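Membrane-bound lytic murein transglycosylase (Agrobacterium tumefaciens, PDB 2PNW) probably cleaves the beta-1,4-glycosidic bond between N-acetylmuramic acid and N-acetylglucosamine in peptidoglycan, leaving 1,6-anhydromuramoyl ends, as its lytic transglycosylase relatives do. Local coordinates at residues 103-109 with 191-197; 184-188 with 258-262; 282-288 with 334-340. One frame throughout, in Å; residues are numbered along the deposited sequence.

Contact 1: residues 103-109 with 191-197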
loop_
_atom_site.group_PDB
_atom_site.type_symbol
_atom_site.label_atom_id
_atom_site.label_comp_id
_atom_site.label_asym_id
_atom_site.label_seq_id
_atom_site.Cartn_x
_atom_site.Cartn_y
_atom_site.Cartn_z
ATOM N N GLU A 103 7.888 -4.648 1.947
ATOM C CA GLU A 103 8.944 -3.727 1.525
ATOM C C GLU A 103 10.119 -4.596 1.078
ATOM O O GLU A 103 10.782 -5.197 1.953
ATOM C CB GLU A 103 9.415 -2.888 2.717
ATOM C CG GLU A 103 10.379 -1.752 2.351
ATOM C CD GLU A 103 10.939 -0.991 3.585
ATOM O OE1 GLU A 103 10.991 -1.556 4.710
ATOM O OE2 GLU A 103 11.398 0.160 3.402
ATOM N N PRO A 104 10.388 -4.685 -0.250
ATOM C CA PRO A 104 11.529 -5.507 -0.629
ATOM C C PRO A 104 12.878 -4.888 -0.314
ATOM O O PRO A 104 13.033 -3.657 -0.240
ATOM C CB PRO A 104 11.386 -5.658 -2.169
ATOM C CG PRO A 104 9.970 -5.190 -2.501
ATOM C CD PRO A 104 9.685 -4.153 -1.435
ATOM N N GLU A 105 13.864 -5.753 -0.144
ATOM C CA GLU A 105 15.231 -5.328 -0.146
ATOM C C GLU A 105 15.723 -5.446 -1.598
ATOM O O GLU A 105 15.545 -6.497 -2.230
ATOM C CB GLU A 105 16.013 -6.237 0.805
ATOM C CG GLU A 105 17.409 -5.812 1.019
ATOM C CD GLU A 105 18.070 -6.612 2.135
ATOM O OE1 GLU A 105 17.757 -6.355 3.318
ATOM O OE2 GLU A 105 18.899 -7.483 1.810
ATOM N N LEU A 106 16.316 -4.383 -2.128
ATOM C CA LEU A 106 16.791 -4.368 -3.501
ATOM C C LEU A 106 18.269 -4.021 -3.555
ATOM O O LEU A 106 18.676 -2.956 -3.082
ATOM C CB LEU A 106 15.991 -3.346 -4.314
ATOM C CG LEU A 106 16.269 -3.227 -5.822
ATOM C CD1 LEU A 106 15.858 -4.503 -6.574
ATOM C CD2 LEU A 106 15.570 -2.017 -6.424
ATOM N N GLU A 107 19.080 -4.919 -4.132
ATOM C CA GLU A 107 20.488 -4.635 -4.377
ATOM C C GLU A 107 20.657 -3.551 -5.421
ATOM O O GLU A 107 20.054 -3.620 -6.516
ATOM C CB GLU A 107 21.233 -5.905 -4.848
ATOM C CG GLU A 107 21.325 -6.968 -3.751
ATOM C CD GLU A 107 22.039 -8.242 -4.217
ATOM O OE1 GLU A 107 22.494 -8.316 -5.395
ATOM O OE2 GLU A 107 22.129 -9.176 -3.391
ATOM N N VAL A 108 21.510 -2.575 -5.101
ATOM C CA VAL A 108 21.802 -1.463 -5.999
ATOM C C VAL A 108 23.264 -1.066 -5.970
ATOM O O VAL A 108 24.027 -1.571 -5.133
ATOM C CB VAL A 108 20.932 -0.208 -5.654
ATOM C CG1 VAL A 108 19.440 -0.560 -5.757
ATOM C CG2 VAL A 108 21.264 0.321 -4.243
ATOM N N SER A 109 23.634 -0.182 -6.895
ATOM C CA SER A 109 24.915 0.461 -6.916
ATOM C C SER A 109 24.755 1.964 -7.131
ATOM O O SER A 109 23.796 2.444 -7.773
ATOM C CB SER A 109 25.800 -0.124 -8.023
ATOM O OG SER A 109 27.043 0.565 -8.076
ATOM N N ALA A 191 7.691 0.806 -2.145
ATOM C CA ALA A 191 8.796 1.157 -1.245
ATOM C C ALA A 191 9.866 0.086 -1.323
ATOM O O ALA A 191 9.588 -1.036 -1.777
ATOM C CB ALA A 191 8.284 1.268 0.190
ATOM N N ALA A 192 11.074 0.404 -0.857
ATOM C CA ALA A 192 12.112 -0.623 -0.791
ATOM C C ALA A 192 13.192 -0.199 0.160
ATOM O O ALA A 192 13.365 0.998 0.408
ATOM C CB ALA A 192 12.731 -0.825 -2.177
ATOM N N ARG A 193 13.938 -1.189 0.649
ATOM C CA ARG A 193 15.225 -0.934 1.298
ATOM C C ARG A 193 16.338 -1.203 0.290
ATOM O O ARG A 193 16.517 -2.333 -0.127
ATOM C CB ARG A 193 15.375 -1.842 2.520
ATOM C CG ARG A 193 14.285 -1.611 3.539
ATOM C CD ARG A 193 14.683 -1.900 4.977
ATOM N NE ARG A 193 15.762 -2.888 5.098
ATOM C CZ ARG A 193 16.693 -2.838 6.046
ATOM N NH1 ARG A 193 16.676 -1.845 6.934
ATOM N NH2 ARG A 193 17.643 -3.766 6.107
ATOM N N LEU A 194 17.059 -0.162 -0.121
ATOM C CA LEU A 194 18.138 -0.311 -1.093
ATOM C C LEU A 194 19.430 -0.685 -0.354
ATOM O O LEU A 194 19.797 -0.010 0.631
ATOM C CB LEU A 194 18.340 0.995 -1.874
ATOM C CG LEU A 194 17.125 1.631 -2.569
ATOM C CD1 LEU A 194 17.599 2.819 -3.390
ATOM C CD2 LEU A 194 16.436 0.563 -3.473
ATOM N N VAL A 195 20.098 -1.749 -0.796
ATOM C CA VAL A 195 21.348 -2.192 -0.156
ATOM C C VAL A 195 22.480 -2.075 -1.167
ATOM O O VAL A 195 22.419 -2.659 -2.266
ATOM C CB VAL A 195 21.267 -3.651 0.347
ATOM C CG1 VAL A 195 22.481 -3.977 1.253
ATOM C CG2 VAL A 195 20.002 -3.874 1.125
ATOM N N PHE A 196 23.509 -1.307 -0.803
ATOM C CA PHE A 196 24.615 -1.019 -1.716
ATOM C C PHE A 196 25.762 -2.031 -1.464
ATOM O O PHE A 196 25.755 -2.719 -0.448
ATOM C CB PHE A 196 25.105 0.406 -1.478
ATOM C CG PHE A 196 24.154 1.476 -1.959
ATOM C CD1 PHE A 196 24.421 2.174 -3.136
ATOM C CD2 PHE A 196 23.020 1.798 -1.229
ATOM C CE1 PHE A 196 23.552 3.182 -3.590
ATOM C CE2 PHE A 196 22.133 2.805 -1.673
ATOM C CZ PHE A 196 22.415 3.502 -2.851
ATOM N N PRO A 197 26.746 -2.111 -2.375
ATOM C CA PRO A 197 27.815 -3.112 -2.261
ATOM C C PRO A 197 28.726 -2.900 -1.045
ATOM O O PRO A 197 29.384 -3.838 -0.596
ATOM C CB PRO A 197 28.594 -2.942 -3.574
ATOM C CG PRO A 197 27.632 -2.286 -4.505
ATOM C CD PRO A 197 26.922 -1.309 -3.591
#
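Glu103 crosses Arg193 at about a right angle, laying its carboxylate against the aliphatic part of the arginine, with OE2 3.4 Å from Arg193 CG. The charged ends are not in contact here: Glu103 OE2 forms a salt bridge with Arg203 and OE1 a hydrogen bond with Ser341. At Pro104 the ring carbon CD presses on Ala191 O (3.1 Å), a buried carbonyl without any hydrogen-bond partner, while Pro104 O receives the N-H of Arg193 (2.8 Å). Glu105 turns to the opposite face from Leu106. With chi1 at -173°, its CG lies opposite the backbone N, and the extended chain crosses Val195 at a slant, CG 3.2 Å from Val195 CG2, bringing OE1 to the edge of the Arg193 guanidinium in a long salt bridge. Leu106 straddles Arg193 and Val195 through its own N and O, and its side chain lies next to Leu194, pointing the same way. Val108 continues the ladder from its N to Val195 O (3.0 Å), and its CG2 sits over the Phe196 ring, 3.5 Å from the centroid and 5° off the normal, a clean CH-pi contact. Beyond it the ladder stops: Val108 O meets CD of Pro197 (3.3 Å), which has no N-H to give. Helix 180-189 covers Pro104 and Leu106. This twisted parallel strand pair, axes at 37°, is consistent with the smaller beta-barrel domain of the MltA family.

Contact 2: residues 184-188 with 258-262; sequences FFVHV and YIFFR
His187 reaches from helix 180-189 in among Tyr258, Ile259 and Phe261, and its imidazole is where the packing is tight. The CE1 corner points into the centre of the Tyr258 ring, 3.4 Å above its plane, in a T-shaped stack with the two planes at 76°. A second T-shaped stack uses a face of the same imidazole: Phe261 brings its edge up to it, CE2 lying 3.8 Å from His187 CD2, with the planes at 75°. Ile259 slides past the histidine in the opposite direction, its CB 3.6 Å from His187 ND1, and its carbonyl O comes within 3.3 Å of His187 CE1. With chi1 at -75°, CG of the histidine lies anti to the carbonyl carbon, which turns the ring off the helix toward 258-261. A water in the imidazole plane joins His187 NE2 and Tyr258 OH, at 2.8 Å from each, which would favour this rotation of the imidazole.

Away from the imidazole the fit is looser. Helix and strand axes pass 9.1 Å apart, too far for their backbones to bond, and Val186 adds a single apolar touch, CG1 to Phe261 CZ at 3.8 Å. Ile259 is partly exposed, and Val188, one residue on from the histidine, turns away from the strand. Arg159 of helix 159-163 lies against both His187 and Tyr258. The result is an aromatic cluster of His187, Tyr258 and Phe261, bridging a helix and a nearly perpendicular strand inside the MltA-specific insert domain.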
loop_
_atom_site.group_PDB
_atom_site.type_symbol
_atom_site.label_atom_id
_atom_site.label_comp_id
_atom_site.label_asym_id
_atom_site.label_seq_id
_atom_site.Cartn_x
_atom_site.Cartn_y
_atom_site.Cartn_z
ATOM N N PHE A 184 10.824 -3.742 -10.922
ATOM C CA PHE A 184 9.383 -3.705 -11.212
ATOM C C PHE A 184 8.530 -4.003 -9.988
ATOM O O PHE A 184 7.560 -3.274 -9.686
ATOM C CB PHE A 184 9.017 -4.654 -12.399
ATOM C CG PHE A 184 7.572 -4.524 -12.846
ATOM C CD1 PHE A 184 7.218 -3.609 -13.835
ATOM C CD2 PHE A 184 6.573 -5.287 -12.248
ATOM C CE1 PHE A 184 5.887 -3.499 -14.279
ATOM C CE2 PHE A 184 5.225 -5.172 -12.671
ATOM C CZ PHE A 184 4.895 -4.253 -13.690
ATOM N N PHE A 185 8.852 -5.077 -9.268
ATOM C CA PHE A 185 8.082 -5.403 -8.070
ATOM C C PHE A 185 8.199 -4.362 -6.942
ATOM O O PHE A 185 7.265 -4.191 -6.176
ATOM C CB PHE A 185 8.435 -6.794 -7.571
ATOM C CG PHE A 185 7.651 -7.880 -8.261
ATOM C CD1 PHE A 185 6.468 -8.359 -7.700
ATOM C CD2 PHE A 185 8.077 -8.394 -9.485
ATOM C CE1 PHE A 185 5.722 -9.358 -8.339
ATOM C CE2 PHE A 185 7.343 -9.396 -10.136
ATOM C CZ PHE A 185 6.181 -9.893 -9.563
ATOM N N VAL A 186 9.336 -3.688 -6.861
ATOM C CA VAL A 186 9.463 -2.497 -5.981
ATOM C C VAL A 186 8.474 -1.374 -6.391
ATOM O O VAL A 186 7.820 -0.776 -5.542
ATOM C CB VAL A 186 10.931 -2.008 -5.957
ATOM C CG1 VAL A 186 11.049 -0.585 -5.356
ATOM C CG2 VAL A 186 11.788 -3.043 -5.190
ATOM N N HIS A 187 8.338 -1.096 -7.684
ATOM C CA HIS A 187 7.288 -0.162 -8.134
ATOM C C HIS A 187 5.916 -0.615 -7.650
ATOM O O HIS A 187 5.127 0.209 -7.200
ATOM C CB HIS A 187 7.261 -0.043 -9.669
ATOM C CG HIS A 187 8.380 0.788 -10.243
ATOM N ND1 HIS A 187 8.151 1.803 -11.148
ATOM C CD2 HIS A 187 9.722 0.775 -10.022
ATOM C CE1 HIS A 187 9.303 2.368 -11.477
ATOM N NE2 HIS A 187 10.271 1.757 -10.815
ATOM N N VAL A 188 5.630 -1.918 -7.744
ATOM C CA VAL A 188 4.323 -2.443 -7.338
ATOM C C VAL A 188 4.102 -2.291 -5.832
ATOM O O VAL A 188 3.004 -1.879 -5.392
ATOM C CB VAL A 188 4.162 -3.935 -7.765
ATOM C CG1 VAL A 188 2.823 -4.510 -7.307
ATOM C CG2 VAL A 188 4.280 -4.053 -9.289
ATOM N N TYR A 258 4.385 4.359 -13.953
ATOM C CA TYR A 258 5.792 4.283 -13.530
ATOM C C TYR A 258 5.900 5.095 -12.250
ATOM O O TYR A 258 5.382 6.222 -12.186
ATOM C CB TYR A 258 6.696 4.901 -14.601
ATOM C CG TYR A 258 8.198 4.671 -14.401
ATOM C CD1 TYR A 258 8.844 3.603 -15.023
ATOM C CD2 TYR A 258 8.961 5.520 -13.593
ATOM C CE1 TYR A 258 10.244 3.373 -14.837
ATOM C CE2 TYR A 258 10.346 5.306 -13.407
ATOM C CZ TYR A 258 10.977 4.241 -14.054
ATOM O OH TYR A 258 12.341 4.029 -13.889
ATOM N N ILE A 259 6.555 4.506 -11.255
ATOM C CA ILE A 259 6.656 5.093 -9.912
ATOM C C ILE A 259 7.970 5.851 -9.746
ATOM O O ILE A 259 9.048 5.350 -10.110
ATOM C CB ILE A 259 6.524 4.012 -8.789
ATOM C CG1 ILE A 259 5.218 3.216 -8.936
ATOM C CG2 ILE A 259 6.666 4.683 -7.349
ATOM C CD1 ILE A 259 3.930 4.106 -9.119
ATOM N N PHE A 260 7.873 7.084 -9.239
ATOM C CA PHE A 260 9.079 7.851 -8.848
ATOM C C PHE A 260 9.159 7.886 -7.329
ATOM O O PHE A 260 8.138 7.850 -6.655
ATOM C CB PHE A 260 9.034 9.281 -9.413
ATOM C CG PHE A 260 9.005 9.313 -10.908
ATOM C CD1 PHE A 260 10.179 9.106 -11.625
ATOM C CD2 PHE A 260 7.809 9.479 -11.596
ATOM C CE1 PHE A 260 10.170 9.118 -13.019
ATOM C CE2 PHE A 260 7.800 9.498 -13.004
ATOM C CZ PHE A 260 8.989 9.295 -13.698
ATOM N N PHE A 261 10.386 7.878 -6.810
ATOM C CA PHE A 261 10.636 7.637 -5.391
ATOM C C PHE A 261 11.358 8.827 -4.774
ATOM O O PHE A 261 11.947 9.664 -5.479
ATOM C CB PHE A 261 11.505 6.350 -5.212
ATOM C CG PHE A 261 10.807 5.083 -5.627
ATOM C CD1 PHE A 261 10.062 4.357 -4.718
ATOM C CD2 PHE A 261 10.896 4.627 -6.947
ATOM C CE1 PHE A 261 9.388 3.155 -5.098
ATOM C CE2 PHE A 261 10.231 3.458 -7.339
ATOM C CZ PHE A 261 9.479 2.722 -6.420
ATOM N N ARG A 262 11.307 8.888 -3.443
ATOM C CA ARG A 262 12.149 9.780 -2.648
ATOM C C ARG A 262 12.772 8.947 -1.530
ATOM O O ARG A 262 12.189 7.965 -1.083
ATOM C CB ARG A 262 11.305 10.901 -2.008
ATOM C CG ARG A 262 10.243 10.382 -1.041
ATOM C CD ARG A 262 9.426 11.531 -0.404
ATOM N NE ARG A 262 8.532 11.083 0.683
ATOM C CZ ARG A 262 8.889 10.955 1.971
ATOM N NH1 ARG A 262 10.137 11.191 2.373
ATOM N NH2 ARG A 262 7.994 10.554 2.868
HETATM O O HOH W 1 12.668 3.142 -11.285
#

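Contact 3: residues 282-288 with 334-340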
loop_
_atom_site.group_PDB
_atom_site.type_symbol
_atom_site.label_atom_id
_atom_site.label_comp_id
_atom_site.label_asym_id
_atom_site.label_seq_id
_atom_site.Cartn_x
_atom_site.Cartn_y
_atom_site.Cartn_z
ATOM N N VAL A 282 3.536 -0.965 9.982
ATOM C CA VAL A 282 3.910 -1.890 11.065
ATOM C C VAL A 282 3.645 -3.290 10.525
ATOM O O VAL A 282 2.499 -3.603 10.163
ATOM C CB VAL A 282 3.006 -1.691 12.300
ATOM C CG1 VAL A 282 3.366 -2.714 13.404
ATOM C CG2 VAL A 282 3.109 -0.234 12.830
ATOM N N ALA A 283 4.695 -4.110 10.455
ATOM C CA ALA A 283 4.569 -5.465 9.924
ATOM C C ALA A 283 3.433 -6.213 10.590
ATOM O O ALA A 283 3.364 -6.269 11.828
ATOM C CB ALA A 283 5.894 -6.236 10.108
ATOM N N GLY A 284 2.552 -6.776 9.769
ATOM C CA GLY A 284 1.452 -7.602 10.243
ATOM C C GLY A 284 0.276 -6.815 10.812
ATOM O O GLY A 284 -0.743 -7.401 11.139
ATOM N N ARG A 285 0.391 -5.487 10.904
ATOM C CA ARG A 285 -0.673 -4.694 11.536
ATOM C C ARG A 285 -1.160 -3.509 10.697
ATOM O O ARG A 285 -2.083 -2.818 11.108
ATOM C CB ARG A 285 -0.221 -4.185 12.915
ATOM C CG ARG A 285 -0.010 -5.295 13.962
ATOM C CD ARG A 285 -1.343 -5.756 14.513
ATOM N NE ARG A 285 -1.182 -7.007 15.255
ATOM C CZ ARG A 285 -2.133 -7.567 15.996
ATOM N NH1 ARG A 285 -3.324 -6.983 16.116
ATOM N NH2 ARG A 285 -1.883 -8.728 16.613
ATOM N N ALA A 286 -0.510 -3.246 9.564
ATOM C CA ALA A 286 -0.934 -2.200 8.654
ATOM C C ALA A 286 -1.663 -2.773 7.445
ATOM O O ALA A 286 -1.179 -3.716 6.793
ATOM C CB ALA A 286 0.270 -1.375 8.184
ATOM N N LEU A 287 -2.802 -2.167 7.115
ATOM C CA LEU A 287 -3.623 -2.629 6.003
ATOM C C LEU A 287 -3.732 -1.505 4.993
ATOM O O LEU A 287 -3.921 -0.354 5.378
ATOM C CB LEU A 287 -5.018 -2.947 6.521
ATOM C CG LEU A 287 -6.064 -3.556 5.578
ATOM C CD1 LEU A 287 -5.722 -5.015 5.235
ATOM C CD2 LEU A 287 -7.434 -3.472 6.228
ATOM N N ALA A 288 -3.644 -1.839 3.705
ATOM C CA ALA A 288 -3.904 -0.862 2.644
ATOM C C ALA A 288 -5.357 -1.047 2.259
ATOM O O ALA A 288 -5.854 -2.186 2.240
ATOM C CB ALA A 288 -2.986 -1.067 1.449
ATOM N N ARG A 334 -11.953 -4.701 0.566
ATOM C CA ARG A 334 -10.725 -5.134 -0.083
ATOM C C ARG A 334 -9.518 -4.589 0.689
ATOM O O ARG A 334 -9.495 -3.400 1.051
ATOM C CB ARG A 334 -10.703 -4.614 -1.521
ATOM C CG ARG A 334 -9.497 -5.030 -2.342
ATOM C CD ARG A 334 -9.515 -6.491 -2.759
ATOM N NE ARG A 334 -8.417 -6.731 -3.703
ATOM C CZ ARG A 334 -7.176 -7.085 -3.367
ATOM N NH1 ARG A 334 -6.840 -7.279 -2.102
ATOM N NH2 ARG A 334 -6.267 -7.260 -4.321
ATOM N N GLY A 335 -8.517 -5.435 0.930
ATOM C CA GLY A 335 -7.333 -4.991 1.670
ATOM C C GLY A 335 -6.038 -5.648 1.263
ATOM O O GLY A 335 -6.022 -6.751 0.698
ATOM N N ASP A 336 -4.933 -4.968 1.548
ATOM C CA ASP A 336 -3.619 -5.516 1.284
ATOM C C ASP A 336 -2.896 -5.492 2.628
ATOM O O ASP A 336 -2.656 -4.413 3.193
ATOM C CB ASP A 336 -2.885 -4.614 0.308
ATOM C CG ASP A 336 -2.125 -5.375 -0.768
ATOM O OD1 ASP A 336 -2.147 -6.608 -0.795
ATOM O OD2 ASP A 336 -1.510 -4.711 -1.611
ATOM N N ILE A 337 -2.542 -6.673 3.122
ATOM C CA ILE A 337 -1.886 -6.837 4.430
ATOM C C ILE A 337 -0.385 -6.625 4.284
ATOM O O ILE A 337 0.267 -7.286 3.464
ATOM C CB ILE A 337 -2.117 -8.276 4.997
ATOM C CG1 ILE A 337 -3.606 -8.528 5.281
ATOM C CG2 ILE A 337 -1.241 -8.539 6.229
ATOM C CD1 ILE A 337 -3.961 -10.017 5.311
ATOM N N PHE A 338 0.163 -5.693 5.067
ATOM C CA PHE A 338 1.599 -5.456 5.074
ATOM C C PHE A 338 2.321 -6.523 5.900
ATOM O O PHE A 338 2.117 -6.610 7.105
ATOM C CB PHE A 338 1.942 -4.063 5.649
ATOM C CG PHE A 338 3.431 -3.760 5.644
ATOM C CD1 PHE A 338 4.119 -3.639 4.429
ATOM C CD2 PHE A 338 4.134 -3.571 6.843
ATOM C CE1 PHE A 338 5.510 -3.351 4.400
ATOM C CE2 PHE A 338 5.525 -3.288 6.841
ATOM C CZ PHE A 338 6.219 -3.188 5.608
ATOM N N THR A 339 3.172 -7.332 5.263
ATOM C CA THR A 339 3.818 -8.433 5.989
ATOM C C THR A 339 5.169 -8.078 6.585
ATOM O O THR A 339 5.700 -8.841 7.411
ATOM C CB THR A 339 3.993 -9.706 5.124
ATOM O OG1 THR A 339 4.816 -9.395 4.015
ATOM C CG2 THR A 339 2.663 -10.252 4.641
ATOM N N GLY A 340 5.750 -6.952 6.176
ATOM C CA GLY A 340 7.057 -6.562 6.694
ATOM C C GLY A 340 8.053 -6.280 5.587
ATOM O O GLY A 340 7.661 -6.009 4.446
#
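Phe338 lays its ring beside the turn at 282-285. The backbone N of Gly340 lies over the centre of one ring face, 3.6 Å above the plane, and the carbonyl of Val282 comes up at the edge, near the plane, O to Phe338 CD2 at 3.7 Å. Ala283 CA approaches the same CD2 obliquely. Chi1 of -179° puts CG anti to the backbone N and carries the ring toward 282-288. Val282 O also accepts the N-H of Arg285, making a type II turn with Gly284 third, at positive phi; the turn offers Gly284 N to Phe338 O (2.7 Å). The strands then run antiparallel: Phe338 N bonds to Ala286 O (2.9 Å), and Ala288 and Asp336 form a hydrogen-bonded pair gripped by both N-H groups. On that pair's face the two CB atoms meet at 3.7 Å. On the other, Leu287 CD1 touches Ile337 CG1 (4.1 Å) and rests on Gly335 CA (3.9 Å), which carries no side chain. The carboxylate of Asp336 leads away, OD1 bonding to Thr99 OG1. The pair belongs to the 3D domain, consistent with the double-psi beta-barrel of that clan. Strand 286-288 lies between 334-341 and the parallel strand 316-324, while 334-341 has 96-109 as its other neighbour, whose Phe101 ring also meets Phe338; helix 28-39 packs against Val282 and Arg285.

Overall arrangement
Strand 96-109 joins contacts 1 and 3. Its end at 103-109 belongs to contact 1 in the MltA-specific insert, while earlier residues pair with 334-341 of contact 3 in the 3D domain; the junction is a probable hydrogen bond from Glu103 N to Gly340 O, 2.9 Å. Centres of contacts 1 and 3 are about 20 Å apart. Contact 2 lies about 12 Å from contact 1, centre to centre, and touches it where Val186 CG1 meets Ala192 CB (3.6 Å). Contacts 2 and 3 stay apart, nearest atoms about 7 Å from each other. In MltA relatives the substrate groove runs between the two domains; the 103/340 junction lies where insert and 3D domain meet, but no ligand marks the groove.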